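Local structure of 3,4-dihydroxy-2-butanone 4-phosphate synthase (Acinetobacter baumannii, 6MNZ) at residues Ala193-Val206 and Leu320-Ile333. The protein probably converts D-ribulose 5-phosphate to formate and 3,4-dihydroxy-2-butanone 4-phosphate, a step of riboflavin biosynthesis that depends on magnesium or manganese. Numbering follows the deposited sequence.
Sequences ADLIHYRMTNEQTV and LSHQYQTIGVGAQI
Gln332, Met200 and Tyr324 carry this contact, in which the helical residues 193-202 run almost parallel to helix 320-333, their axes 8.9 Å apart and at 8°. Gln332 reaches from its helix with an extended chain to the turn that leaves the other one. There its OE1 takes the backbone N-H of Thr205 at 2.9 Å, the donor tilted 27° from the carbonyl plane, and a weak second bond from Val206 N. The two N-H groups converge on OE1, the Thr205 bond being the stronger, and together help to hold the side-chain amide where the chain passes from helix 193-202 towards the strand starting at Val206. Gln332 NE2 lies 3.5 Å from Met200 SD. Met200 crosses Gln332 at about a right angle and enters as a knob among Gln325, Gly328, Val329 and Gln332. Bends at chi2 and chi3 fold the thioether so that CE lies 3.8 Å from Val329 CG2, while CG passes over the bare CA of Gly328. At the N-terminal end, the Tyr324 ring turns an edge to helix 193-202, CD2 standing 3.3 Å from Ala193 O. The imidazole of His197 directs its own edge at the face of that ring, with planes at 51°. Ile196 CG2 packs on Tyr324 CB at 3.5 Å, the two side chains crossing at about a right angle. Ser321 also touches Ala141, predicted to bind ribulose 5-phosphate, bringing helix 320-333 to the edge of the probable substrate site. The pair joins the two domains: helix 192-202 follows the DHBP synthase sheet and rests on helix 6-15, whereas helix 320-336 lies against strands 220-228 and 235-239 of the GTP cyclohydrolase II-like domain.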
ATOM      1  N   ALA A 193      10.497  17.070  14.875  1.00 35.87           N
ATOM      2  CA  ALA A 193      11.005  15.972  15.692  1.00 35.24           C
ATOM      3  C   ALA A 193      10.977  16.326  17.175  1.00 45.86           C
ATOM      4  O   ALA A 193      10.636  15.483  18.013  1.00 39.10           O
ATOM      5  CB  ALA A 193      12.422  15.601  15.258  1.00 32.11           C
ATOM      6  N   ASP A 194      11.321  17.569  17.518  1.00 47.08           N
ATOM      7  CA  ASP A 194      11.209  18.001  18.906  1.00 41.25           C
ATOM      8  C   ASP A 194       9.766  17.958  19.388  1.00 39.48           C
ATOM      9  O   ASP A 194       9.514  17.758  20.581  1.00 46.46           O
ATOM     10  CB  ASP A 194      11.777  19.412  19.069  1.00 48.82           C
ATOM     11  CG  ASP A 194      13.293  19.426  19.132  1.00 66.91           C
ATOM     12  OD1 ASP A 194      13.920  18.507  18.565  1.00 66.44           O
ATOM     13  OD2 ASP A 194      13.858  20.387  19.696  1.00 64.27           O
ATOM     14  N   LEU A 195       8.805  18.143  18.480  1.00 41.04           N
ATOM     15  CA  LEU A 195       7.401  17.983  18.841  1.00 34.87           C
ATOM     16  C   LEU A 195       7.007  16.514  18.937  1.00 32.76           C
ATOM     17  O   LEU A 195       6.192  16.145  19.790  1.00 31.67           O
ATOM     18  CB  LEU A 195       6.513  18.705  17.828  1.00 31.55           C
ATOM     19  CG  LEU A 195       5.035  18.817  18.208  1.00 42.02           C
ATOM     20  CD1 LEU A 195       4.858  19.639  19.478  1.00 36.69           C
ATOM     21  CD2 LEU A 195       4.234  19.419  17.061  1.00 38.94           C
ATOM     22  N   ILE A 196       7.518  15.672  18.032  1.00 35.83           N
ATOM     23  CA  ILE A 196       7.342  14.228  18.173  1.00 32.47           C
ATOM     24  C   ILE A 196       7.719  13.796  19.584  1.00 42.22           C
ATOM     25  O   ILE A 196       6.943  13.138  20.287  1.00 44.09           O
ATOM     26  CB  ILE A 196       8.175  13.472  17.124  1.00 24.50           C
ATOM     27  CG1 ILE A 196       7.594  13.687  15.730  1.00 30.92           C
ATOM     28  CG2 ILE A 196       8.206  11.984  17.449  1.00 31.55           C
ATOM     29  CD1 ILE A 196       8.476  13.214  14.607  1.00 33.72           C
ATOM     30  N   HIS A 197       8.945  14.121  19.995  1.00 39.86           N
ATOM     31  CA  HIS A 197       9.447  13.639  21.275  1.00 32.08           C
ATOM     32  C   HIS A 197       8.651  14.211  22.439  1.00 33.28           C
ATOM     33  O   HIS A 197       8.359  13.491  23.399  1.00 35.05           O
ATOM     34  CB  HIS A 197      10.926  13.996  21.414  1.00 48.48           C
ATOM     35  CG  HIS A 197      11.567  13.446  22.647  1.00 41.98           C
ATOM     36  ND1 HIS A 197      11.695  12.093  22.880  1.00 45.95           N
ATOM     37  CD2 HIS A 197      12.133  14.066  23.709  1.00 40.49           C
ATOM     38  CE1 HIS A 197      12.283  11.905  24.048  1.00 55.14           C
ATOM     39  NE2 HIS A 197      12.592  13.085  24.553  1.00 44.10           N
ATOM     40  N   TYR A 198       8.171  15.448  22.312  1.00 31.15           N
ATOM     41  CA  TYR A 198       7.320  16.015  23.352  1.00 35.11           C
ATOM     42  C   TYR A 198       6.049  15.192  23.521  1.00 38.17           C
ATOM     43  O   TYR A 198       5.698  14.792  24.637  1.00 42.42           O
ATOM     44  CB  TYR A 198       6.982  17.468  23.018  1.00 43.81           C
ATOM     45  CG  TYR A 198       6.126  18.142  24.062  1.00 36.30           C
ATOM     46  CD1 TYR A 198       6.701  18.873  25.092  1.00 41.07           C
ATOM     47  CD2 TYR A 198       4.742  18.099  23.987  1.00 37.21           C
ATOM     48  CE1 TYR A 198       5.927  19.445  26.078  1.00 44.34           C
ATOM     49  CE2 TYR A 198       3.957  18.672  24.965  1.00 46.59           C
ATOM     50  CZ  TYR A 198       4.555  19.331  26.016  1.00 38.45           C
ATOM     51  OH  TYR A 198       3.783  19.884  27.010  1.00 57.71           O
ATOM     52  N   ARG A 199       5.338  14.942  22.419  1.00 42.05           N
ATOM     53  CA  ARG A 199       4.104  14.167  22.490  1.00 41.59           C
ATOM     54  C   ARG A 199       4.353  12.790  23.091  1.00 36.78           C
ATOM     55  O   ARG A 199       3.508  12.262  23.823  1.00 37.65           O
ATOM     56  CB  ARG A 199       3.489  14.035  21.097  1.00 39.68           C
ATOM     57  CG  ARG A 199       2.948  15.336  20.525  1.00 33.40           C
ATOM     58  CD  ARG A 199       1.926  15.082  19.426  1.00 32.82           C
ATOM     59  NE  ARG A 199       0.790  14.300  19.905  1.00 37.05           N
ATOM     60  CZ  ARG A 199      -0.213  13.883  19.139  1.00 33.52           C
ATOM     61  NH1 ARG A 199      -0.209  14.138  17.837  1.00 48.37           N
ATOM     62  NH2 ARG A 199      -1.152  13.098  19.652  1.00 37.56           N
ATOM     63  N   MET A 200       5.473  12.160  22.731  1.00 34.13           N
ATOM     64  CA  MET A 200       5.788  10.847  23.274  1.00 36.33           C
ATOM     65  C   MET A 200       6.106  10.899  24.762  1.00 38.63           C
ATOM     66  O   MET A 200       5.939   9.889  25.453  1.00 45.54           O
ATOM     67  CB  MET A 200       6.965  10.234  22.514  1.00 28.06           C
ATOM     68  CG  MET A 200       6.680   9.957  21.047  1.00 28.16           C
ATOM     69  SD  MET A 200       5.304   8.821  20.779  1.00 33.11           S
ATOM     70  CE  MET A 200       5.832   7.992  19.280  1.00 33.85           C
ATOM     71  N   THR A 201       6.500  12.061  25.283  1.00 33.32           N
ATOM     72  CA  THR A 201       6.914  12.155  26.676  1.00 31.46           C
ATOM     73  C   THR A 201       5.784  12.592  27.597  1.00 43.75           C
ATOM     74  O   THR A 201       5.856  12.350  28.806  1.00 55.13           O
ATOM     75  CB  THR A 201       8.082  13.137  26.824  1.00 49.71           C
ATOM     76  OG1 THR A 201       7.664  14.448  26.423  1.00 46.95           O
ATOM     77  CG2 THR A 201       9.266  12.698  25.973  1.00 70.09           C
ATOM     78  N   ASN A 202       4.787  13.306  27.068  1.00 52.55           N
ATOM     79  CA  ASN A 202       3.752  13.923  27.889  1.00 46.11           C
ATOM     80  C   ASN A 202       2.358  13.417  27.532  1.00 44.32           C
ATOM     81  O   ASN A 202       1.360  14.022  27.936  1.00 58.97           O
ATOM     82  CB  ASN A 202       3.810  15.445  27.757  1.00 45.22           C
ATOM     83  CG  ASN A 202       5.147  16.014  28.192  1.00 56.90           C
ATOM     84  OD1 ASN A 202       5.990  16.351  27.360  1.00 46.14           O
ATOM     85  ND2 ASN A 202       5.315  16.192  29.497  1.00 59.59           N
ATOM     86  N   GLU A 203       2.269  12.311  26.795  1.00 31.24           N
ATOM     87  CA  GLU A 203       0.991  11.713  26.436  1.00 34.89           C
ATOM     88  C   GLU A 203       1.120  10.198  26.465  1.00 37.87           C
ATOM     89  O   GLU A 203       2.121   9.643  25.999  1.00 36.77           O
ATOM     90  CB  GLU A 203       0.529  12.168  25.043  1.00 37.67           C
ATOM     91  CG  GLU A 203       0.487  13.680  24.843  1.00 46.18           C
ATOM     92  CD  GLU A 203       0.168  14.072  23.406  1.00 47.08           C
ATOM     93  OE1 GLU A 203      -0.064  13.165  22.578  1.00 40.53           O
ATOM     94  OE2 GLU A 203       0.228  15.279  23.085  1.00 40.11           O
ATOM     95  N   GLN A 204       0.075   9.528  26.945  1.00 33.73           N
ATOM     96  CA  GLN A 204      -0.044   8.079  26.798  1.00 36.68           C
ATOM     97  C   GLN A 204      -0.585   7.785  25.405  1.00 45.05           C
ATOM     98  O   GLN A 204      -1.779   7.924  25.132  1.00 48.52           O
ATOM     99  CB  GLN A 204      -0.939   7.490  27.881  1.00 50.20           C
ATOM    100  CG  GLN A 204      -0.818   5.982  28.010  1.00 58.19           C
ATOM    101  CD  GLN A 204      -1.995   5.359  28.734  1.00 73.32           C
ATOM    102  OE1 GLN A 204      -3.149   5.660  28.428  1.00 74.71           O
ATOM    103  NE2 GLN A 204      -1.713   4.357  29.556  1.00 76.25           N
ATOM    104  N   THR A 205       0.333   7.525  24.479  1.00 41.32           N
ATOM    105  CA  THR A 205      -0.018   7.359  23.077  1.00 36.87           C
ATOM    106  C   THR A 205      -0.278   5.908  22.695  1.00 38.48           C
ATOM    107  O   THR A 205      -0.984   5.662  21.712  1.00 42.44           O
ATOM    108  CB  THR A 205       1.091   7.931  22.189  1.00 36.01           C
ATOM    109  OG1 THR A 205       1.580   9.151  22.762  1.00 41.66           O
ATOM    110  CG2 THR A 205       0.567   8.212  20.793  1.00 49.02           C
ATOM    111  N   VAL A 206       0.191   4.948  23.489  1.00 46.84           N
ATOM    112  CA  VAL A 206       0.130   3.535  23.135  1.00 51.01           C
ATOM    113  C   VAL A 206      -0.739   2.817  24.158  1.00 46.23           C
ATOM    114  O   VAL A 206      -0.750   3.182  25.338  1.00 47.20           O
ATOM    115  CB  VAL A 206       1.538   2.905  23.077  1.00 49.31           C
ATOM    116  CG1 VAL A 206       1.440   1.404  22.843  1.00 42.68           C
ATOM    117  CG2 VAL A 206       2.381   3.573  21.992  1.00 42.81           C
ATOM    118  N   LEU A 320      15.149  11.586  11.634  1.00 42.73           N
ATOM    119  CA  LEU A 320      15.109  11.730  13.084  1.00 28.81           C
ATOM    120  C   LEU A 320      13.685  11.661  13.612  1.00 44.71           C
ATOM    121  O   LEU A 320      13.456  11.161  14.720  1.00 48.45           O
ATOM    122  CB  LEU A 320      15.758  13.053  13.488  1.00 37.11           C
ATOM    123  CG  LEU A 320      16.284  13.186  14.917  1.00 58.66           C
ATOM    124  CD1 LEU A 320      17.224  12.051  15.275  1.00 56.64           C
ATOM    125  CD2 LEU A 320      16.980  14.533  15.081  1.00 45.62           C
ATOM    126  N   SER A 321      12.717  12.159  12.841  1.00 52.59           N
ATOM    127  CA  SER A 321      11.316  11.953  13.185  1.00 45.77           C
ATOM    128  C   SER A 321      11.003  10.470  13.335  1.00 39.04           C
ATOM    129  O   SER A 321      10.418  10.046  14.338  1.00 34.04           O
ATOM    130  CB  SER A 321      10.425  12.585  12.117  1.00 40.82           C
ATOM    131  OG  SER A 321      10.556  13.994  12.130  1.00 43.16           O
ATOM    132  N   HIS A 322      11.367   9.668  12.333  1.00 37.13           N
ATOM    133  CA  HIS A 322      11.084   8.239  12.385  1.00 39.27           C
ATOM    134  C   HIS A 322      11.798   7.552  13.541  1.00 36.26           C
ATOM    135  O   HIS A 322      11.344   6.496  13.993  1.00 36.17           O
ATOM    136  CB  HIS A 322      11.482   7.582  11.063  1.00 41.40           C
ATOM    137  CG  HIS A 322      11.156   6.124  10.993  1.00 46.04           C
ATOM    138  ND1 HIS A 322      11.980   5.151  11.517  1.00 51.41           N
ATOM    139  CD2 HIS A 322      10.056   5.477  10.537  1.00 37.68           C
ATOM    140  CE1 HIS A 322      11.455   3.961  11.283  1.00 47.61           C
ATOM    141  NE2 HIS A 322      10.268   4.134  10.730  1.00 54.03           N
ATOM    142  N   GLN A 323      12.887   8.134  14.044  1.00 38.87           N
ATOM    143  CA  GLN A 323      13.567   7.566  15.203  1.00 41.61           C
ATOM    144  C   GLN A 323      12.789   7.838  16.485  1.00 40.58           C
ATOM    145  O   GLN A 323      12.498   6.912  17.251  1.00 46.95           O
ATOM    146  CB  GLN A 323      14.984   8.129  15.306  1.00 37.08           C
ATOM    147  CG  GLN A 323      15.923   7.667  14.203  1.00 58.77           C
ATOM    148  CD  GLN A 323      17.326   8.224  14.360  1.00 67.77           C
ATOM    149  OE1 GLN A 323      17.625   8.915  15.333  1.00 69.91           O
ATOM    150  NE2 GLN A 323      18.204   7.895  13.421  1.00 64.57           N
ATOM    151  N   TYR A 324      12.412   9.099  16.715  1.00 44.05           N
ATOM    152  CA  TYR A 324      11.652   9.437  17.912  1.00 42.80           C
ATOM    153  C   TYR A 324      10.269   8.799  17.893  1.00 36.87           C
ATOM    154  O   TYR A 324       9.708   8.506  18.955  1.00 40.63           O
ATOM    155  CB  TYR A 324      11.516  10.954  18.044  1.00 50.41           C
ATOM    156  CG  TYR A 324      12.827  11.700  18.159  1.00 59.13           C
ATOM    157  CD1 TYR A 324      14.011  11.030  18.439  1.00 58.29           C
ATOM    158  CD2 TYR A 324      12.848  13.087  18.165  1.00 56.31           C
ATOM    159  CE1 TYR A 324      15.195  11.718  18.611  1.00 58.12           C
ATOM    160  CE2 TYR A 324      14.017  13.784  18.386  1.00 53.48           C
ATOM    161  CZ  TYR A 324      15.191  13.096  18.593  1.00 57.66           C
ATOM    162  OH  TYR A 324      16.362  13.789  18.790  1.00 69.52           O
ATOM    163  N   GLN A 325       9.684   8.636  16.707  1.00 34.76           N
ATOM    164  CA  GLN A 325       8.515   7.776  16.569  1.00 35.07           C
ATOM    165  C   GLN A 325       8.820   6.366  17.059  1.00 38.22           C
ATOM    166  O   GLN A 325       8.068   5.797  17.858  1.00 37.82           O
ATOM    167  CB  GLN A 325       8.052   7.757  15.113  1.00 39.80           C
ATOM    168  CG  GLN A 325       7.421   9.058  14.650  1.00 37.71           C
ATOM    169  CD  GLN A 325       7.263   9.127  13.144  1.00 30.94           C
ATOM    170  OE1 GLN A 325       7.642   8.202  12.427  1.00 34.22           O
ATOM    171  NE2 GLN A 325       6.621  10.186  12.667  1.00 38.71           N
ATOM    172  N   THR A 326       9.928   5.787  16.592  1.00 36.24           N
ATOM    173  CA  THR A 326      10.238   4.402  16.927  1.00 40.50           C
ATOM    174  C   THR A 326      10.391   4.235  18.433  1.00 43.62           C
ATOM    175  O   THR A 326       9.585   3.559  19.083  1.00 48.22           O
ATOM    176  CB  THR A 326      11.517   3.956  16.211  1.00 36.17           C
ATOM    177  OG1 THR A 326      11.275   3.877  14.801  1.00 47.31           O
ATOM    178  CG2 THR A 326      11.990   2.585  16.724  1.00 35.56           C
ATOM    179  N   ILE A 327      11.352   4.949  19.022  1.00 29.18           N
ATOM    180  CA  ILE A 327      11.717   4.691  20.407  1.00 34.98           C
ATOM    181  C   ILE A 327      10.670   5.235  21.368  1.00 34.42           C
ATOM    182  O   ILE A 327      10.495   4.679  22.458  1.00 38.09           O
ATOM    183  CB  ILE A 327      13.112   5.277  20.704  1.00 48.69           C
ATOM    184  CG1 ILE A 327      13.845   4.411  21.735  1.00 68.63           C
ATOM    185  CG2 ILE A 327      13.008   6.718  21.190  1.00 37.53           C
ATOM    186  CD1 ILE A 327      14.255   3.040  21.217  1.00 43.81           C
ATOM    187  N   GLY A 328       9.838   6.175  20.919  1.00 46.10           N
ATOM    188  CA  GLY A 328       8.713   6.601  21.734  1.00 48.59           C
ATOM    189  C   GLY A 328       7.641   5.536  21.859  1.00 42.24           C
ATOM    190  O   GLY A 328       7.114   5.299  22.951  1.00 31.92           O
ATOM    191  N   VAL A 329       7.309   4.869  20.752  1.00 40.54           N
ATOM    192  CA  VAL A 329       6.425   3.710  20.824  1.00 37.87           C
ATOM    193  C   VAL A 329       7.095   2.590  21.607  1.00 32.76           C
ATOM    194  O   VAL A 329       6.528   2.058  22.568  1.00 30.01           O
ATOM    195  CB  VAL A 329       6.025   3.250  19.410  1.00 38.88           C
ATOM    196  CG1 VAL A 329       5.281   1.917  19.462  1.00 28.27           C
ATOM    197  CG2 VAL A 329       5.168   4.307  18.736  1.00 46.23           C
ATOM    198  N   GLY A 330       8.359   2.310  21.292  1.00 36.71           N
ATOM    199  CA  GLY A 330       9.077   1.270  22.007  1.00 34.43           C
ATOM    200  C   GLY A 330       9.249   1.569  23.483  1.00 34.11           C
ATOM    201  O   GLY A 330       9.231   0.652  24.307  1.00 36.48           O
ATOM    202  N   ALA A 331       9.287   2.851  23.849  1.00 37.21           N
ATOM    203  CA  ALA A 331       9.520   3.216  25.240  1.00 36.49           C
ATOM    204  C   ALA A 331       8.243   3.119  26.066  1.00 35.68           C
ATOM    205  O   ALA A 331       8.274   2.640  27.205  1.00 37.45           O
ATOM    206  CB  ALA A 331      10.102   4.627  25.325  1.00 37.21           C
ATOM    207  N   GLN A 332       7.103   3.496  25.482  1.00 37.56           N
ATOM    208  CA  GLN A 332       5.835   3.361  26.190  1.00 27.37           C
ATOM    209  C   GLN A 332       5.448   1.900  26.371  1.00 37.19           C
ATOM    210  O   GLN A 332       4.895   1.533  27.413  1.00 47.28           O
ATOM    211  CB  GLN A 332       4.735   4.111  25.442  1.00 34.94           C
ATOM    212  CG  GLN A 332       4.952   5.615  25.371  1.00 27.70           C
ATOM    213  CD  GLN A 332       3.871   6.327  24.576  1.00 31.62           C
ATOM    214  OE1 GLN A 332       2.705   5.931  24.598  1.00 39.98           O
ATOM    215  NE2 GLN A 332       4.262   7.360  23.836  1.00 36.29           N
ATOM    216  N   ILE A 333       5.850   1.036  25.437  1.00 43.63           N
ATOM    217  CA  ILE A 333       5.661  -0.400  25.620  1.00 40.19           C
ATOM    218  C   ILE A 333       6.479  -0.890  26.808  1.00 48.83           C
ATOM    219  O   ILE A 333       6.004  -1.685  27.628  1.00 39.14           O
ATOM    220  CB  ILE A 333       6.027  -1.155  24.329  1.00 41.81           C
ATOM    221  CG1 ILE A 333       4.964  -0.898  23.256  1.00 66.71           C
ATOM    222  CG2 ILE A 333       6.177  -2.645  24.605  1.00 50.82           C
ATOM    223  CD1 ILE A 333       5.288  -1.500  21.900  1.00 58.59           C
TER